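Local coordinates for protein probable acetyltransferase (Agrobacterium tumefaciens, PDB 2GE3) that binds acetyl coenzyme A and probably transfers its acetyl group to an acceptor substrate, as a member of the GNAT acetyltransferase family, at residues R23-V28 with L38-L43; G71-R76 with R108-A113; R83-T88 with G118-E123. All blocks are in the same frame, centred on the assembly; numbering follows the deposited sequence.

Overall arrangement
The three contacts are spread along the length of one GNAT fold. Contact 1 closes in the sequence before the others open and lies at one end, where helix 18-29 meets the loop leading to helix 43-55; its Val28 touches the bound acetyl coenzyme A. Contact 2 is the buried middle, packing strand 68-77 against helix 102-117. Contact 3, on the far side of the chain's centre from contact 1, pairs strands 86-93 and 121-127 and faces the second subunit. Centres of contacts 1 and 2 are 18 Å apart, those of 2 and 3 13 Å. Trp72 bridges to Leu25; Ile75 and Leu111 reach Ile122. Contacts 2 and 3 alternate along the chain and share one sheet.

Contact 1: residues R23-V28 with L38-L43; sequences RALDAV and LEAPPL
Ala40 meets Leu25 and Asp26 in a small surface contact, where the loop between helix 18-29 and helix 43-55 folds back across the side of the first helix. The backbones come close here, with the CA atoms of Asp26 and Ala40 4.5 Å apart. One polar bond and a patch of apolar carbon join them. The amide of Ala40 donates to Asp26, N to OD1 at 3.1 Å with an angle of 160° at the hydrogen, and OD1 receives it through its anti lone pair, the one directed away from OD2. The carboxylate carbon of Asp26 stands anti to the backbone N (chi1 -163°), beside the carbonyl carbon, and from there OD1 reaches the loop amide. The methyl of Ala40 points toward the helix and sits over the root of the same residue, its CB 3.7 Å from Asp26 CA. The aspartate is therefore touched by both the amide and the methyl of one loop residue. In GNAT proteins the helices that follow the first strand flank the region of the acceptor site, and this loop joins two such helices. On the more buried side Leu25 continues the contact with carbon alone: its CG lies 4.0 Å from Ala40 CB, while CD2 approaches the ring of Pro41 at CD, 4.1 Å away. The leucine and proline side chains cross at about a right angle. Leu25 also packs on Trp72, which ties this side to strand 68-77, and on Phe37 of the loop. Toward solvent, Glu39 brings CG to 4.1 Å from Asp26 OD1, and its carboxylate is near that of Asp26 without touching it; the like charges would be expected to repel mildly. Asp26 OD2 has a long, weak ion pair with Arg30.

Contact 2: residues G71-R76 with R108-A113; sequences GWCDIR and RRTLDA
Thr110 is the centre of this buried contact, pushing its side chain from helix 102-117 between Cys73 and Ile75 of strand 68-77. Its CB points toward the strand and its two branches divide the work. The hydroxyl side faces Cys73: OG1 lies 3.5 Å from Cys73 SG and at a like distance from the CB of that residue. The two are in packing contact, and OG1 makes a hydrogen bond to the carbonyl O of Leu106, one turn earlier in the same helix. With OG1 beside the backbone N (chi1 -56°), the other branch, CG2, stands anti to that N and projects to the strand. There it meets Ile75, whose CG1 is 3.7 Å away, and it also lies 3.7 Å from Cys73 SG, so the one methyl touches both strand side chains. Cys73 and Ile75, two residues apart on an extended strand, both point toward the helix, whereas Trp72 and Asp74 point away from it. This is the layered packing of the GNAT alpha/beta fold: the helix lies along one face of the mixed sheet, its axis 8.3 Å from that of the strand and 21° from its direction. The side chains of Ile75 and Thr110 lie antiparallel and overlap alongside each other. Ile75 CD1 extends beyond CG1, lying 3.8 Å from Thr110 O, so the isoleucine meets the helix backbone as well as the threonine methyl. Ile75 CD1 also lies 4.1 Å from Leu111 CD2, although the CB of that leucine points away from the strand. Phe61 of strand 60-65 packs on Thr110, while Leu89 of strand 86-93 touches both Cys73 and Ile75.

Contact 3: residues R83-T88 with G118-E123; sequences RAHCGT and GLHRIE
Cys86, Gly87 and Thr88 pair in parallel with Arg121, Ile122 and Glu123, and the side chains beyond this close backbone pairing divide into a packed part and a looser one. The carbonyl O of His85 takes two amides, His120 N at 2.9 Å and Arg121 N at 3.1 Å. Further along, Gly87 N donates to Arg121 O at 2.8 Å, and Gly87 O accepts Glu123 N. Beside Gly87 lies Leu119 CD1, 4.2 Å from its CA. On the opposite face Glu123 OE2 touches Cys86 SG. Arg121 grips this OE2 side-on with NE and NH2, and the oxygen lies close to the guanidinium plane. Arg83 NH2 completes the network, meeting Glu123 OE1 at 3.2 Å, 35° out of the carboxylate plane; Arg83 NH1 bonds to Ala151 O of the second subunit, and Arg121 NH2 also pairs with Glu145.

Between the segments themselves the histidine end is looser: His120 CD2 lies near the plane of the His85 ring at its edge, 4.0 Å from His85 CD2. The second subunit closes over both: His120 bonds to the Asp150 carboxylate and stacks on Tyr158 of the second subunit, while His85 bonds to Asp150 O and meets Tyr158 of the second subunit obliquely. Strands 86-93 and 121-127, linked through helix 102-117, form the beta-alpha-beta crossover of the GNAT fold.

Contact 1: residues R23-V28 with L38-L43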
loop_
_atom_site.group_PDB
_atom_site.type_symbol
_atom_site.label_atom_id
_atom_site.label_comp_id
_atom_site.label_asym_id
_atom_site.label_seq_id
_atom_site.Cartn_x
_atom_site.Cartn_y
_atom_site.Cartn_z
ATOM N N ARG A 23 -6.803 5.315 -22.851
ATOM C CA ARG A 23 -5.708 5.449 -23.824
ATOM C C ARG A 23 -4.457 6.181 -23.307
ATOM O O ARG A 23 -3.341 5.789 -23.632
ATOM C CB ARG A 23 -6.184 6.134 -25.099
ATOM C CG ARG A 23 -7.296 5.355 -25.755
ATOM C CD ARG A 23 -7.625 5.842 -27.165
ATOM N NE ARG A 23 -8.285 7.143 -27.239
ATOM C CZ ARG A 23 -9.609 7.308 -27.297
ATOM N NH1 ARG A 23 -10.433 6.256 -27.241
ATOM N NH2 ARG A 23 -10.118 8.522 -27.406
ATOM N N ALA A 24 -4.657 7.271 -22.568
ATOM C CA ALA A 24 -3.613 8.078 -21.895
ATOM C C ALA A 24 -2.847 7.212 -20.903
ATOM O O ALA A 24 -1.642 7.154 -20.915
ATOM C CB ALA A 24 -4.303 9.216 -21.154
ATOM N N LEU A 25 -3.600 6.480 -20.097
ATOM C CA LEU A 25 -3.072 5.637 -19.083
ATOM C C LEU A 25 -2.304 4.464 -19.746
ATOM O O LEU A 25 -1.196 4.045 -19.335
ATOM C CB LEU A 25 -4.241 5.204 -18.170
ATOM C CG LEU A 25 -4.051 4.253 -17.016
ATOM C CD1 LEU A 25 -3.068 4.787 -15.970
ATOM C CD2 LEU A 25 -5.387 4.003 -16.348
ATOM N N ASP A 26 -2.870 3.962 -20.818
ATOM C CA ASP A 26 -2.232 2.879 -21.528
ATOM C C ASP A 26 -0.916 3.301 -22.236
ATOM O O ASP A 26 0.091 2.573 -22.170
ATOM C CB ASP A 26 -3.238 2.312 -22.519
ATOM C CG ASP A 26 -2.840 0.967 -23.019
ATOM O OD1 ASP A 26 -2.555 0.054 -22.190
ATOM O OD2 ASP A 26 -2.733 0.864 -24.258
ATOM N N ALA A 27 -0.935 4.466 -22.901
ATOM C CA ALA A 27 0.265 5.074 -23.525
ATOM C C ALA A 27 1.404 5.313 -22.504
ATOM O O ALA A 27 2.510 4.890 -22.717
ATOM C CB ALA A 27 -0.098 6.364 -24.238
ATOM N N VAL A 28 1.142 5.987 -21.395
ATOM C CA VAL A 28 2.164 6.237 -20.382
ATOM C C VAL A 28 2.663 4.950 -19.669
ATOM O O VAL A 28 3.888 4.815 -19.371
ATOM C CB VAL A 28 1.693 7.329 -19.357
ATOM C CG1 VAL A 28 2.660 7.534 -18.257
ATOM C CG2 VAL A 28 1.344 8.712 -20.082
ATOM N N LEU A 38 2.338 -1.813 -16.007
ATOM C CA LEU A 38 3.099 -1.834 -17.248
ATOM C C LEU A 38 2.126 -1.720 -18.443
ATOM O O LEU A 38 2.528 -1.563 -19.604
ATOM C CB LEU A 38 3.976 -3.077 -17.328
ATOM C CG LEU A 38 5.060 -3.219 -16.216
ATOM C CD1 LEU A 38 5.779 -4.522 -16.281
ATOM C CD2 LEU A 38 6.100 -2.067 -16.300
ATOM N N GLU A 39 0.845 -1.677 -18.113
ATOM C CA GLU A 39 -0.198 -1.678 -19.113
ATOM C C GLU A 39 -1.433 -1.168 -18.417
ATOM O O GLU A 39 -1.602 -1.463 -17.221
ATOM C CB GLU A 39 -0.448 -3.144 -19.476
ATOM C CG GLU A 39 -0.829 -3.365 -20.869
ATOM C CD GLU A 39 -1.273 -4.783 -21.024
ATOM O OE1 GLU A 39 -2.489 -4.991 -21.265
ATOM O OE2 GLU A 39 -0.415 -5.688 -20.852
ATOM N N ALA A 40 -2.336 -0.494 -19.132
ATOM C CA ALA A 40 -3.583 -0.102 -18.452
ATOM C C ALA A 40 -4.442 -1.345 -18.103
ATOM O O ALA A 40 -4.350 -2.408 -18.746
ATOM C CB ALA A 40 -4.398 0.936 -19.243
ATOM N N PRO A 41 -5.289 -1.202 -17.075
ATOM C CA PRO A 41 -6.324 -2.207 -16.827
ATOM C C PRO A 41 -7.372 -2.225 -17.998
ATOM O O PRO A 41 -7.507 -1.230 -18.759
ATOM C CB PRO A 41 -6.961 -1.726 -15.518
ATOM C CG PRO A 41 -5.917 -0.781 -14.908
ATOM C CD PRO A 41 -5.345 -0.085 -16.112
ATOM N N PRO A 42 -8.099 -3.356 -18.172
ATOM C CA PRO A 42 -9.021 -3.368 -19.299
ATOM C C PRO A 42 -10.010 -2.184 -19.257
ATOM O O PRO A 42 -10.374 -1.747 -18.170
ATOM C CB PRO A 42 -9.757 -4.716 -19.157
ATOM C CG PRO A 42 -9.344 -5.309 -17.849
ATOM C CD PRO A 42 -8.113 -4.610 -17.386
ATOM N N LEU A 43 -10.463 -1.700 -20.415
ATOM C CA LEU A 43 -11.372 -0.554 -20.430
ATOM C C LEU A 43 -12.519 -0.603 -19.417
ATOM O O LEU A 43 -12.792 0.396 -18.745
ATOM C CB LEU A 43 -11.938 -0.276 -21.828
ATOM C CG LEU A 43 -12.494 1.114 -22.248
ATOM C CD1 LEU A 43 -13.337 1.834 -21.234
ATOM C CD2 LEU A 43 -11.393 2.054 -22.587
#

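Contact 2: residues G71-R76 with R108-A113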
loop_
_atom_site.group_PDB
_atom_site.type_symbol
_atom_site.label_atom_id
_atom_site.label_comp_id
_atom_site.label_asym_id
_atom_site.label_seq_id
_atom_site.Cartn_x
_atom_site.Cartn_y
_atom_site.Cartn_z
ATOM N N GLY A 71 -3.480 14.022 -19.906
ATOM C CA GLY A 71 -2.900 13.959 -18.601
ATOM C C GLY A 71 -3.985 13.786 -17.567
ATOM O O GLY A 71 -5.103 14.071 -17.857
ATOM N N TRP A 72 -3.605 13.303 -16.369
ATOM C CA TRP A 72 -4.540 13.045 -15.276
ATOM C C TRP A 72 -3.783 13.100 -13.952
ATOM O O TRP A 72 -2.591 12.966 -13.902
ATOM C CB TRP A 72 -5.204 11.692 -15.420
ATOM C CG TRP A 72 -4.279 10.555 -15.077
ATOM C CD1 TRP A 72 -4.167 9.918 -13.860
ATOM C CD2 TRP A 72 -3.338 9.930 -15.955
ATOM N NE1 TRP A 72 -3.269 8.902 -13.961
ATOM C CE2 TRP A 72 -2.736 8.894 -15.233
ATOM C CE3 TRP A 72 -2.986 10.130 -17.327
ATOM C CZ2 TRP A 72 -1.725 8.051 -15.792
ATOM C CZ3 TRP A 72 -1.983 9.254 -17.900
ATOM C CH2 TRP A 72 -1.378 8.269 -17.127
ATOM N N CYS A 73 -4.519 13.322 -12.885
ATOM C CA CYS A 73 -3.965 13.258 -11.579
ATOM C C CYS A 73 -5.132 12.777 -10.745
ATOM O O CYS A 73 -6.234 13.322 -10.834
ATOM C CB CYS A 73 -3.423 14.660 -11.169
ATOM S SG CYS A 73 -2.728 14.781 -9.506
ATOM N N ASP A 74 -4.892 11.822 -9.867
ATOM C CA ASP A 74 -5.978 11.363 -9.048
ATOM C C ASP A 74 -5.573 10.929 -7.629
ATOM O O ASP A 74 -4.405 10.636 -7.344
ATOM C CB ASP A 74 -6.880 10.348 -9.757
ATOM C CG ASP A 74 -6.152 9.077 -10.237
ATOM O OD1 ASP A 74 -5.167 8.607 -9.594
ATOM O OD2 ASP A 74 -6.634 8.500 -11.273
ATOM N N ILE A 75 -6.543 10.994 -6.722
ATOM C CA ILE A 75 -6.250 10.636 -5.327
ATOM C C ILE A 75 -7.244 9.526 -4.917
ATOM O O ILE A 75 -8.461 9.757 -4.944
ATOM C CB ILE A 75 -6.170 11.882 -4.351
ATOM C CG1 ILE A 75 -5.013 12.808 -4.748
ATOM C CG2 ILE A 75 -5.971 11.452 -2.848
ATOM C CD1 ILE A 75 -4.852 14.154 -3.962
ATOM N N ARG A 76 -6.734 8.317 -4.644
ATOM C CA ARG A 76 -7.563 7.246 -4.073
ATOM C C ARG A 76 -7.515 7.227 -2.529
ATOM O O ARG A 76 -6.447 7.013 -1.908
ATOM C CB ARG A 76 -7.246 5.879 -4.693
ATOM C CG ARG A 76 -5.822 5.287 -4.343
ATOM C CD ARG A 76 -5.523 3.926 -5.075
ATOM N NE ARG A 76 -6.026 4.129 -6.444
ATOM C CZ ARG A 76 -5.294 4.643 -7.419
ATOM N NH1 ARG A 76 -4.002 4.941 -7.168
ATOM N NH2 ARG A 76 -5.849 4.848 -8.625
ATOM N N ARG A 108 -1.935 20.910 -8.143
ATOM C CA ARG A 108 -2.615 21.940 -7.365
ATOM C C ARG A 108 -4.112 21.830 -7.273
ATOM O O ARG A 108 -4.701 22.078 -6.198
ATOM C CB ARG A 108 -2.211 23.345 -7.869
ATOM C CG ARG A 108 -0.743 23.513 -7.742
ATOM C CD ARG A 108 -0.217 24.849 -7.464
ATOM N NE ARG A 108 0.870 25.112 -8.373
ATOM C CZ ARG A 108 2.164 25.177 -8.107
ATOM N NH1 ARG A 108 2.728 25.004 -6.823
ATOM N NH2 ARG A 108 2.910 25.475 -9.183
ATOM N N ARG A 109 -4.747 21.578 -8.417
ATOM C CA ARG A 109 -6.195 21.397 -8.452
ATOM C C ARG A 109 -6.602 20.152 -7.682
ATOM O O ARG A 109 -7.643 20.126 -6.988
ATOM C CB ARG A 109 -6.704 21.265 -9.894
ATOM C CG ARG A 109 -6.695 22.646 -10.689
ATOM C CD ARG A 109 -7.797 23.600 -10.051
ATOM N NE ARG A 109 -9.164 23.084 -10.292
ATOM C CZ ARG A 109 -9.782 23.128 -11.487
ATOM N NH1 ARG A 109 -9.144 23.604 -12.575
ATOM N NH2 ARG A 109 -11.017 22.658 -11.618
ATOM N N THR A 110 -5.834 19.085 -7.863
ATOM C CA THR A 110 -6.174 17.777 -7.299
ATOM C C THR A 110 -5.981 17.801 -5.771
ATOM O O THR A 110 -6.807 17.276 -5.062
ATOM C CB THR A 110 -5.388 16.628 -7.989
ATOM O OG1 THR A 110 -5.641 16.689 -9.402
ATOM C CG2 THR A 110 -5.790 15.164 -7.432
ATOM N N LEU A 111 -4.911 18.417 -5.273
ATOM C CA LEU A 111 -4.686 18.609 -3.829
ATOM C C LEU A 111 -5.676 19.521 -3.169
ATOM O O LEU A 111 -6.085 19.329 -1.986
ATOM C CB LEU A 111 -3.252 19.141 -3.581
ATOM C CG LEU A 111 -2.103 18.121 -3.894
ATOM C CD1 LEU A 111 -0.783 18.834 -3.822
ATOM C CD2 LEU A 111 -2.080 16.898 -2.864
ATOM N N ASP A 112 -6.021 20.605 -3.869
ATOM C CA ASP A 112 -7.018 21.435 -3.325
ATOM C C ASP A 112 -8.368 20.687 -3.180
ATOM O O ASP A 112 -9.015 20.755 -2.122
ATOM C CB ASP A 112 -7.140 22.718 -4.100
ATOM C CG ASP A 112 -7.235 23.939 -3.122
ATOM O OD1 ASP A 112 -6.201 24.297 -2.397
ATOM O OD2 ASP A 112 -8.360 24.450 -3.041
ATOM N N ALA A 113 -8.788 19.938 -4.198
ATOM C CA ALA A 113 -10.013 19.171 -4.026
ATOM C C ALA A 113 -9.873 18.123 -2.872
ATOM O O ALA A 113 -10.867 17.823 -2.190
ATOM C CB ALA A 113 -10.352 18.484 -5.273
#

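Contact 3: residues R83-T88 with G118-E123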
loop_
_atom_site.group_PDB
_atom_site.type_symbol
_atom_site.label_atom_id
_atom_site.label_comp_id
_atom_site.label_asym_id
_atom_site.label_seq_id
_atom_site.Cartn_x
_atom_site.Cartn_y
_atom_site.Cartn_z
ATOM N N ARG A 83 -7.223 4.525 8.283
ATOM C CA ARG A 83 -6.336 5.074 7.268
ATOM C C ARG A 83 -7.184 5.941 6.352
ATOM O O ARG A 83 -6.666 6.535 5.430
ATOM C CB ARG A 83 -5.691 3.945 6.437
ATOM C CG ARG A 83 -4.814 2.975 7.214
ATOM C CD ARG A 83 -3.280 3.371 7.242
ATOM N NE ARG A 83 -2.744 3.350 5.869
ATOM C CZ ARG A 83 -2.180 4.380 5.203
ATOM N NH1 ARG A 83 -1.977 5.591 5.777
ATOM N NH2 ARG A 83 -1.832 4.182 3.916
ATOM N N ALA A 84 -8.495 6.019 6.597
ATOM C CA ALA A 84 -9.419 6.824 5.734
ATOM C C ALA A 84 -9.212 8.316 5.616
ATOM O O ALA A 84 -9.786 8.863 4.701
ATOM C CB ALA A 84 -10.935 6.555 6.071
ATOM N N HIS A 85 -8.424 8.974 6.500
ATOM C CA HIS A 85 -7.970 10.353 6.338
ATOM C C HIS A 85 -6.771 10.446 5.312
ATOM O O HIS A 85 -6.308 11.540 5.021
ATOM C CB HIS A 85 -7.471 10.896 7.698
ATOM C CG HIS A 85 -6.310 10.100 8.256
ATOM N ND1 HIS A 85 -6.420 8.752 8.526
ATOM C CD2 HIS A 85 -5.004 10.417 8.471
ATOM C CE1 HIS A 85 -5.261 8.285 8.974
ATOM N NE2 HIS A 85 -4.372 9.264 8.918
ATOM N N CYS A 86 -6.376 9.329 4.716
ATOM C CA CYS A 86 -5.280 9.242 3.748
ATOM C C CYS A 86 -5.673 8.919 2.311
ATOM O O CYS A 86 -6.595 8.115 2.070
ATOM C CB CYS A 86 -4.350 8.150 4.195
ATOM S SG CYS A 86 -2.686 8.207 3.482
ATOM N N GLY A 87 -5.020 9.586 1.349
ATOM C CA GLY A 87 -5.250 9.282 -0.073
ATOM C C GLY A 87 -3.905 8.995 -0.776
ATOM O O GLY A 87 -2.892 9.510 -0.329
ATOM N N THR A 88 -3.901 8.146 -1.815
ATOM C CA THR A 88 -2.728 7.841 -2.628
ATOM C C THR A 88 -2.844 8.551 -3.965
ATOM O O THR A 88 -3.855 8.419 -4.643
ATOM C CB THR A 88 -2.618 6.370 -2.897
ATOM O OG1 THR A 88 -2.588 5.718 -1.661
ATOM C CG2 THR A 88 -1.278 5.984 -3.661
ATOM N N GLY A 118 -11.612 16.778 2.829
ATOM C CA GLY A 118 -11.457 16.397 4.212
ATOM C C GLY A 118 -10.310 15.466 4.522
ATOM O O GLY A 118 -10.171 15.059 5.655
ATOM N N LEU A 119 -9.465 15.148 3.531
ATOM C CA LEU A 119 -8.303 14.326 3.716
ATOM C C LEU A 119 -7.236 15.103 4.412
ATOM O O LEU A 119 -7.173 16.342 4.320
ATOM C CB LEU A 119 -7.803 13.756 2.380
ATOM C CG LEU A 119 -8.737 12.829 1.569
ATOM C CD1 LEU A 119 -8.070 12.442 0.221
ATOM C CD2 LEU A 119 -9.039 11.519 2.276
ATOM N N HIS A 120 -6.496 14.393 5.243
ATOM C CA HIS A 120 -5.394 14.972 6.038
ATOM C C HIS A 120 -4.016 14.751 5.344
ATOM O O HIS A 120 -3.103 15.645 5.326
ATOM C CB HIS A 120 -5.458 14.355 7.502
ATOM C CG HIS A 120 -4.302 14.707 8.384
ATOM N ND1 HIS A 120 -4.183 15.928 9.020
ATOM C CD2 HIS A 120 -3.224 13.979 8.760
ATOM C CE1 HIS A 120 -3.093 15.931 9.754
ATOM N NE2 HIS A 120 -2.499 14.755 9.630
ATOM N N ARG A 121 -3.890 13.541 4.805
ATOM C CA ARG A 121 -2.609 13.002 4.328
ATOM C C ARG A 121 -2.686 12.461 2.899
ATOM O O ARG A 121 -3.588 11.701 2.578
ATOM C CB ARG A 121 -2.041 12.003 5.331
ATOM C CG ARG A 121 -0.725 11.313 4.900
ATOM C CD ARG A 121 -0.422 10.274 5.961
ATOM N NE ARG A 121 0.517 9.363 5.322
ATOM C CZ ARG A 121 1.834 9.611 5.224
ATOM N NH1 ARG A 121 2.401 10.696 5.810
ATOM N NH2 ARG A 121 2.579 8.776 4.534
ATOM N N ILE A 122 -1.851 13.033 2.028
ATOM C CA ILE A 122 -1.638 12.567 0.675
ATOM C C ILE A 122 -0.232 11.900 0.515
ATOM O O ILE A 122 0.767 12.480 0.821
ATOM C CB ILE A 122 -1.858 13.609 -0.420
ATOM C CG1 ILE A 122 -3.127 14.405 -0.218
ATOM C CG2 ILE A 122 -1.830 12.896 -1.826
ATOM C CD1 ILE A 122 -4.446 13.538 -0.023
ATOM N N GLU A 123 -0.210 10.651 0.049
ATOM C CA GLU A 123 1.027 9.912 -0.054
ATOM C C GLU A 123 1.210 9.367 -1.462
ATOM O O GLU A 123 0.259 9.308 -2.226
ATOM C CB GLU A 123 1.121 8.823 1.053
ATOM C CG GLU A 123 0.356 7.591 0.774
ATOM C CD GLU A 123 0.218 6.569 2.026
ATOM O OE1 GLU A 123 0.132 5.373 1.662
ATOM O OE2 GLU A 123 0.237 6.912 3.276
#